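Long-range contact in pilus assembly protein CpaE (Caulobacter crescentus, PDB 4N0P), which probably takes part in pilus assembly and, as a whole protein, probably binds and hydrolyses ATP, this chain being its receiver-like domain: residues 22-34 with 65-79. Sequence-based numbering, arbitrary orientation.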
loop_
_atom_site.group_PDB
_atom_site.type_symbol
_atom_site.label_atom_id
_atom_site.label_comp_id
_atom_site.label_asym_id
_atom_site.label_seq_id
_atom_site.Cartn_x
_atom_site.Cartn_y
_atom_site.Cartn_z
ATOM N N ARG A 22 -15.387 4.622 -3.008
ATOM C CA ARG A 22 -15.238 3.662 -4.096
ATOM C C ARG A 22 -13.908 3.917 -4.806
ATOM O O ARG A 22 -13.744 4.878 -5.532
ATOM C CB ARG A 22 -16.425 3.686 -5.059
ATOM C CG ARG A 22 -16.373 2.549 -6.070
ATOM C CD ARG A 22 -17.625 2.491 -6.901
ATOM N NE ARG A 22 -17.827 3.714 -7.677
ATOM C CZ ARG A 22 -18.891 3.945 -8.438
ATOM N NH1 ARG A 22 -19.859 3.038 -8.532
ATOM N NH2 ARG A 22 -19.001 5.090 -9.104
ATOM N N ILE A 23 -12.963 3.046 -4.543
ATOM C CA ILE A 23 -11.614 3.110 -5.082
ATOM C C ILE A 23 -11.188 1.712 -5.504
ATOM O O ILE A 23 -11.820 0.714 -5.139
ATOM C CB ILE A 23 -10.624 3.698 -4.019
ATOM C CG1 ILE A 23 -10.583 2.825 -2.721
ATOM C CG2 ILE A 23 -10.894 5.186 -3.703
ATOM C CD1 ILE A 23 -9.430 3.137 -1.795
ATOM N N THR A 24 -10.111 1.650 -6.277
ATOM C CA THR A 24 -9.479 0.387 -6.664
ATOM C C THR A 24 -8.146 0.336 -5.949
ATOM O O THR A 24 -7.402 1.335 -5.956
ATOM C CB THR A 24 -9.335 0.261 -8.183
ATOM O OG1 THR A 24 -8.770 1.488 -8.685
ATOM C CG2 THR A 24 -10.663 -0.002 -8.867
ATOM N N ILE A 25 -7.862 -0.791 -5.283
ATOM C CA ILE A 25 -6.625 -0.991 -4.547
ATOM C C ILE A 25 -5.892 -2.195 -5.115
ATOM O O ILE A 25 -6.498 -3.254 -5.206
ATOM C CB ILE A 25 -6.862 -1.222 -3.014
ATOM C CG1 ILE A 25 -7.645 -0.079 -2.333
ATOM C CG2 ILE A 25 -5.512 -1.528 -2.291
ATOM C CD1 ILE A 25 -8.151 -0.442 -0.870
ATOM N N HIS A 26 -4.626 -2.052 -5.476
ATOM C CA HIS A 26 -3.799 -3.187 -5.904
ATOM C C HIS A 26 -2.725 -3.370 -4.865
ATOM O O HIS A 26 -1.952 -2.433 -4.630
ATOM C CB HIS A 26 -3.165 -2.969 -7.287
ATOM C CG HIS A 26 -4.125 -2.975 -8.443
ATOM N ND1 HIS A 26 -3.685 -2.712 -9.734
ATOM C CD2 HIS A 26 -5.464 -3.190 -8.462
ATOM C CE1 HIS A 26 -4.772 -2.752 -10.492
ATOM N NE2 HIS A 26 -5.864 -3.058 -9.775
ATOM N N ALA A 27 -2.682 -4.549 -4.209
ATOM C CA ALA A 27 -1.666 -4.772 -3.201
ATOM C C ALA A 27 -0.683 -5.817 -3.740
ATOM O O ALA A 27 -1.082 -6.911 -4.101
ATOM C CB ALA A 27 -2.318 -5.239 -1.888
ATOM N N PHE A 28 0.573 -5.460 -3.860
ATOM C CA PHE A 28 1.633 -6.380 -4.320
ATOM C C PHE A 28 2.422 -6.741 -3.116
ATOM O O PHE A 28 3.267 -5.950 -2.689
ATOM C CB PHE A 28 2.525 -5.720 -5.400
ATOM C CG PHE A 28 1.832 -5.520 -6.719
ATOM C CD1 PHE A 28 1.034 -4.403 -6.943
ATOM C CD2 PHE A 28 2.024 -6.415 -7.767
ATOM C CE1 PHE A 28 0.380 -4.229 -8.160
ATOM C CE2 PHE A 28 1.380 -6.230 -8.984
ATOM C CZ PHE A 28 0.550 -5.144 -9.169
ATOM N N CYS A 29 2.095 -7.894 -2.506
ATOM C CA CYS A 29 2.735 -8.355 -1.262
ATOM C C CYS A 29 3.919 -9.244 -1.544
ATOM O O CYS A 29 3.977 -9.912 -2.573
ATOM C CB CYS A 29 1.730 -9.071 -0.363
ATOM S SG CYS A 29 0.176 -8.171 -0.144
ATOM N N ALA A 30 4.817 -9.304 -0.588
ATOM C CA ALA A 30 6.005 -10.161 -0.680
ATOM C C ALA A 30 6.005 -11.192 0.443
ATOM O O ALA A 30 6.765 -12.172 0.373
ATOM C CB ALA A 30 7.271 -9.305 -0.612
ATOM N N ARG A 31 5.177 -10.973 1.497
ATOM C CA ARG A 31 5.098 -11.873 2.650
ATOM C C ARG A 31 3.694 -12.444 2.797
ATOM O O ARG A 31 2.720 -11.690 2.683
ATOM C CB ARG A 31 5.507 -11.159 3.945
ATOM C CG ARG A 31 6.950 -10.704 3.927
ATOM C CD ARG A 31 7.313 -9.862 5.124
ATOM N NE ARG A 31 8.460 -8.999 4.811
ATOM C CZ ARG A 31 9.741 -9.350 4.934
ATOM N NH1 ARG A 31 10.067 -10.551 5.401
ATOM N NH2 ARG A 31 10.704 -8.493 4.616
ATOM N N PRO A 32 3.559 -13.751 3.106
ATOM C CA PRO A 32 2.215 -14.343 3.257
ATOM C C PRO A 32 1.385 -13.696 4.365
ATOM O O PRO A 32 0.168 -13.579 4.216
ATOM C CB PRO A 32 2.515 -15.808 3.614
ATOM C CG PRO A 32 3.879 -16.061 3.122
ATOM C CD PRO A 32 4.619 -14.770 3.271
ATOM N N GLU A 33 2.023 -13.251 5.459
ATOM C CA GLU A 33 1.311 -12.594 6.567
ATOM C C GLU A 33 0.697 -11.258 6.106
ATOM O O GLU A 33 -0.386 -10.898 6.562
ATOM C CB GLU A 33 2.215 -12.372 7.803
ATOM C CG GLU A 33 3.595 -11.794 7.506
ATOM C CD GLU A 33 4.702 -12.823 7.408
ATOM O OE1 GLU A 33 4.599 -13.726 6.547
ATOM O OE2 GLU A 33 5.686 -12.710 8.173
ATOM N N THR A 34 1.388 -10.539 5.200
ATOM C CA THR A 34 0.877 -9.264 4.694
ATOM C C THR A 34 -0.325 -9.524 3.778
ATOM O O THR A 34 -1.328 -8.829 3.900
ATOM C CB THR A 34 1.997 -8.519 3.964
ATOM O OG1 THR A 34 3.088 -8.342 4.871
ATOM C CG2 THR A 34 1.532 -7.175 3.368
ATOM N N TYR A 65 4.250 -4.768 -13.697
ATOM C CA TYR A 65 2.800 -4.709 -13.978
ATOM C C TYR A 65 2.392 -3.384 -14.648
ATOM O O TYR A 65 1.568 -3.389 -15.565
ATOM C CB TYR A 65 1.981 -4.870 -12.658
ATOM C CG TYR A 65 0.534 -5.251 -12.874
ATOM C CD1 TYR A 65 -0.454 -4.277 -13.002
ATOM C CD2 TYR A 65 0.136 -6.586 -12.877
ATOM C CE1 TYR A 65 -1.785 -4.622 -13.251
ATOM C CE2 TYR A 65 -1.199 -6.942 -13.106
ATOM C CZ TYR A 65 -2.147 -5.958 -13.327
ATOM O OH TYR A 65 -3.456 -6.327 -13.549
ATOM N N TYR A 66 2.901 -2.255 -14.122
ATOM C CA TYR A 66 2.460 -0.932 -14.570
ATOM C C TYR A 66 3.222 -0.378 -15.775
ATOM O O TYR A 66 2.945 0.735 -16.215
ATOM C CB TYR A 66 2.451 0.059 -13.400
ATOM C CG TYR A 66 1.477 -0.371 -12.313
ATOM C CD1 TYR A 66 0.117 -0.557 -12.594
ATOM C CD2 TYR A 66 1.910 -0.587 -11.008
ATOM C CE1 TYR A 66 -0.787 -0.953 -11.598
ATOM C CE2 TYR A 66 1.017 -1.010 -10.006
ATOM C CZ TYR A 66 -0.325 -1.187 -10.312
ATOM O OH TYR A 66 -1.207 -1.573 -9.335
ATOM N N GLN A 67 4.123 -1.190 -16.366
ATOM C CA GLN A 67 4.790 -0.778 -17.603
ATOM C C GLN A 67 3.746 -0.690 -18.703
ATOM O O GLN A 67 3.780 0.245 -19.503
ATOM C CB GLN A 67 5.898 -1.771 -18.002
ATOM C CG GLN A 67 7.075 -1.828 -17.024
ATOM C CD GLN A 67 7.726 -0.493 -16.780
ATOM O OE1 GLN A 67 8.018 0.269 -17.717
ATOM N NE2 GLN A 67 7.938 -0.168 -15.505
ATOM N N ASN A 68 2.785 -1.634 -18.680
ATOM C CA ASN A 68 1.700 -1.770 -19.646
ATOM C C ASN A 68 0.274 -1.453 -19.102
ATOM O O ASN A 68 -0.584 -1.094 -19.913
ATOM C CB ASN A 68 1.716 -3.168 -20.239
ATOM C CG ASN A 68 1.788 -4.285 -19.226
ATOM O OD1 ASN A 68 0.789 -4.640 -18.600
ATOM N ND2 ASN A 68 2.966 -4.888 -19.076
ATOM N N GLN A 69 0.007 -1.579 -17.779
ATOM C CA GLN A 69 -1.320 -1.255 -17.239
ATOM C C GLN A 69 -1.315 0.098 -16.485
ATOM O O GLN A 69 -0.310 0.445 -15.852
ATOM C CB GLN A 69 -1.856 -2.347 -16.284
ATOM C CG GLN A 69 -2.418 -3.606 -16.934
ATOM C CD GLN A 69 -3.670 -3.396 -17.751
ATOM O OE1 GLN A 69 -3.619 -3.309 -18.975
ATOM N NE2 GLN A 69 -4.816 -3.349 -17.105
ATOM N N PRO A 70 -2.431 0.852 -16.499
ATOM C CA PRO A 70 -2.469 2.094 -15.695
ATOM C C PRO A 70 -2.591 1.790 -14.196
ATOM O O PRO A 70 -3.052 0.697 -13.814
ATOM C CB PRO A 70 -3.713 2.811 -16.204
ATOM C CG PRO A 70 -4.648 1.692 -16.627
ATOM C CD PRO A 70 -3.720 0.605 -17.186
ATOM N N THR A 71 -2.124 2.736 -13.338
ATOM C CA THR A 71 -2.182 2.501 -11.899
ATOM C C THR A 71 -3.610 2.778 -11.350
ATOM O O THR A 71 -4.289 3.704 -11.841
ATOM C CB THR A 71 -1.135 3.328 -11.150
ATOM O OG1 THR A 71 -1.214 4.676 -11.590
ATOM C CG2 THR A 71 0.294 2.820 -11.363
ATOM N N PRO A 72 -4.040 2.000 -10.303
ATOM C CA PRO A 72 -5.362 2.214 -9.692
ATOM C C PRO A 72 -5.325 3.406 -8.712
ATOM O O PRO A 72 -4.291 4.055 -8.572
ATOM C CB PRO A 72 -5.594 0.886 -8.942
ATOM C CG PRO A 72 -4.236 0.527 -8.458
ATOM C CD PRO A 72 -3.339 0.877 -9.639
ATOM N N SER A 73 -6.410 3.610 -7.922
ATOM C CA SER A 73 -6.452 4.690 -6.936
ATOM C C SER A 73 -5.337 4.561 -5.897
ATOM O O SER A 73 -4.715 5.554 -5.525
ATOM C CB SER A 73 -7.803 4.694 -6.204
ATOM O OG SER A 73 -8.901 4.360 -7.046
ATOM N N LEU A 74 -5.066 3.309 -5.455
ATOM C CA LEU A 74 -4.113 3.050 -4.403
ATOM C C LEU A 74 -3.291 1.806 -4.715
ATOM O O LEU A 74 -3.861 0.772 -5.078
ATOM C CB LEU A 74 -4.862 2.874 -3.045
ATOM C CG LEU A 74 -3.993 2.485 -1.830
ATOM C CD1 LEU A 74 -3.050 3.590 -1.474
ATOM C CD2 LEU A 74 -4.842 2.215 -0.603
ATOM N N VAL A 75 -1.977 1.935 -4.631
ATOM C CA VAL A 75 -1.019 0.841 -4.846
ATOM C C VAL A 75 -0.352 0.564 -3.501
ATOM O O VAL A 75 0.259 1.467 -2.916
ATOM C CB VAL A 75 0.023 1.164 -5.950
ATOM C CG1 VAL A 75 1.069 0.044 -6.043
ATOM C CG2 VAL A 75 -0.657 1.358 -7.307
ATOM N N MET A 76 -0.476 -0.663 -2.997
ATOM C CA MET A 76 0.180 -1.057 -1.744
ATOM C C MET A 76 1.321 -1.991 -2.105
ATOM O O MET A 76 1.123 -2.911 -2.908
ATOM C CB MET A 76 -0.810 -1.752 -0.789
ATOM C CG MET A 76 -1.941 -0.863 -0.346
ATOM S SD MET A 76 -3.019 -1.699 0.870
ATOM C CE MET A 76 -1.990 -1.747 2.257
ATOM N N VAL A 77 2.538 -1.706 -1.626
ATOM C CA VAL A 77 3.693 -2.512 -2.035
ATOM C C VAL A 77 4.531 -2.951 -0.840
ATOM O O VAL A 77 4.575 -2.297 0.200
ATOM C CB VAL A 77 4.583 -1.793 -3.078
ATOM C CG1 VAL A 77 3.856 -1.622 -4.415
ATOM C CG2 VAL A 77 5.094 -0.451 -2.539
ATOM N N GLU A 78 5.293 -4.030 -1.051
ATOM C CA GLU A 78 6.169 -4.577 -0.033
ATOM C C GLU A 78 7.359 -5.218 -0.741
ATOM O O GLU A 78 7.221 -5.674 -1.877
ATOM C CB GLU A 78 5.360 -5.615 0.759
ATOM C CG GLU A 78 6.024 -6.261 1.938
ATOM C CD GLU A 78 5.197 -7.349 2.592
ATOM O OE1 GLU A 78 4.549 -8.136 1.858
ATOM O OE2 GLU A 78 5.213 -7.424 3.842
ATOM N N THR A 79 8.515 -5.253 -0.093
ATOM C CA THR A 79 9.687 -5.935 -0.673
ATOM C C THR A 79 10.387 -6.758 0.416
ATOM O O THR A 79 10.315 -6.387 1.584
ATOM C CB THR A 79 10.650 -4.936 -1.348
ATOM O OG1 THR A 79 11.743 -5.675 -1.919
ATOM C CG2 THR A 79 11.198 -3.888 -0.380
#
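Glu78 is extended, with CG anti to the backbone N (chi1 -176°) and the chain straight beyond it, which carries its carboxylate across to the turn that leads into helix 32-42. There Glu78 OE1 takes two backbone N-H groups from the same face of the carboxylate: Ala30 N at 2.7 Å on the anti side, and Arg31 N from well above the plane. Glu78 OE2 accepts the hydroxyl of Thr34 on its syn side, Thr34 OG1 to Glu78 OE2 2.5 Å, a hydroxyl that also bonds Gln129. Three donors thus grip the buried acid. Arg31 contributes a long salt bridge, Arg31 NE to Glu78 OE2 3.7 Å, with the carboxylate oxygen at the edge of the guanidinium. Strands 24-28 and 74-77 run parallel; 74-77 is the middle strand of the five in the 2-1-3-4-5 sheet of a receiver-like (CheY-type) fold, with 24-28 beside it, and Glu78 sits at the C-terminal edge of the sheet. Parallel pairing alternates Leu74 N to Thr24 O, His26 N to Leu74 O, Met76 N to His26 O and Phe28 N to Met76 O, the last 2.8 Å. On the face of Ile25 and Ala27, Met76 SD rests against Ile25 CG2. On the other face, Phe28 turns its edge toward the face of Tyr65, an offset edge-to-face pair with planes at 63°. Tyr66 OH lies at the Phe28 edge and hydrogen-bonds His26 ND1 at 2.8 Å, fixing an imidazole whose face carries Pro72 CG in a CH-pi contact 3.6 Å from the centroid. At the strand entrance, Ser73 OG accepts Thr24 N almost straight (173°), while Thr24 OG1 receives Ser73 N at 3.3 Å.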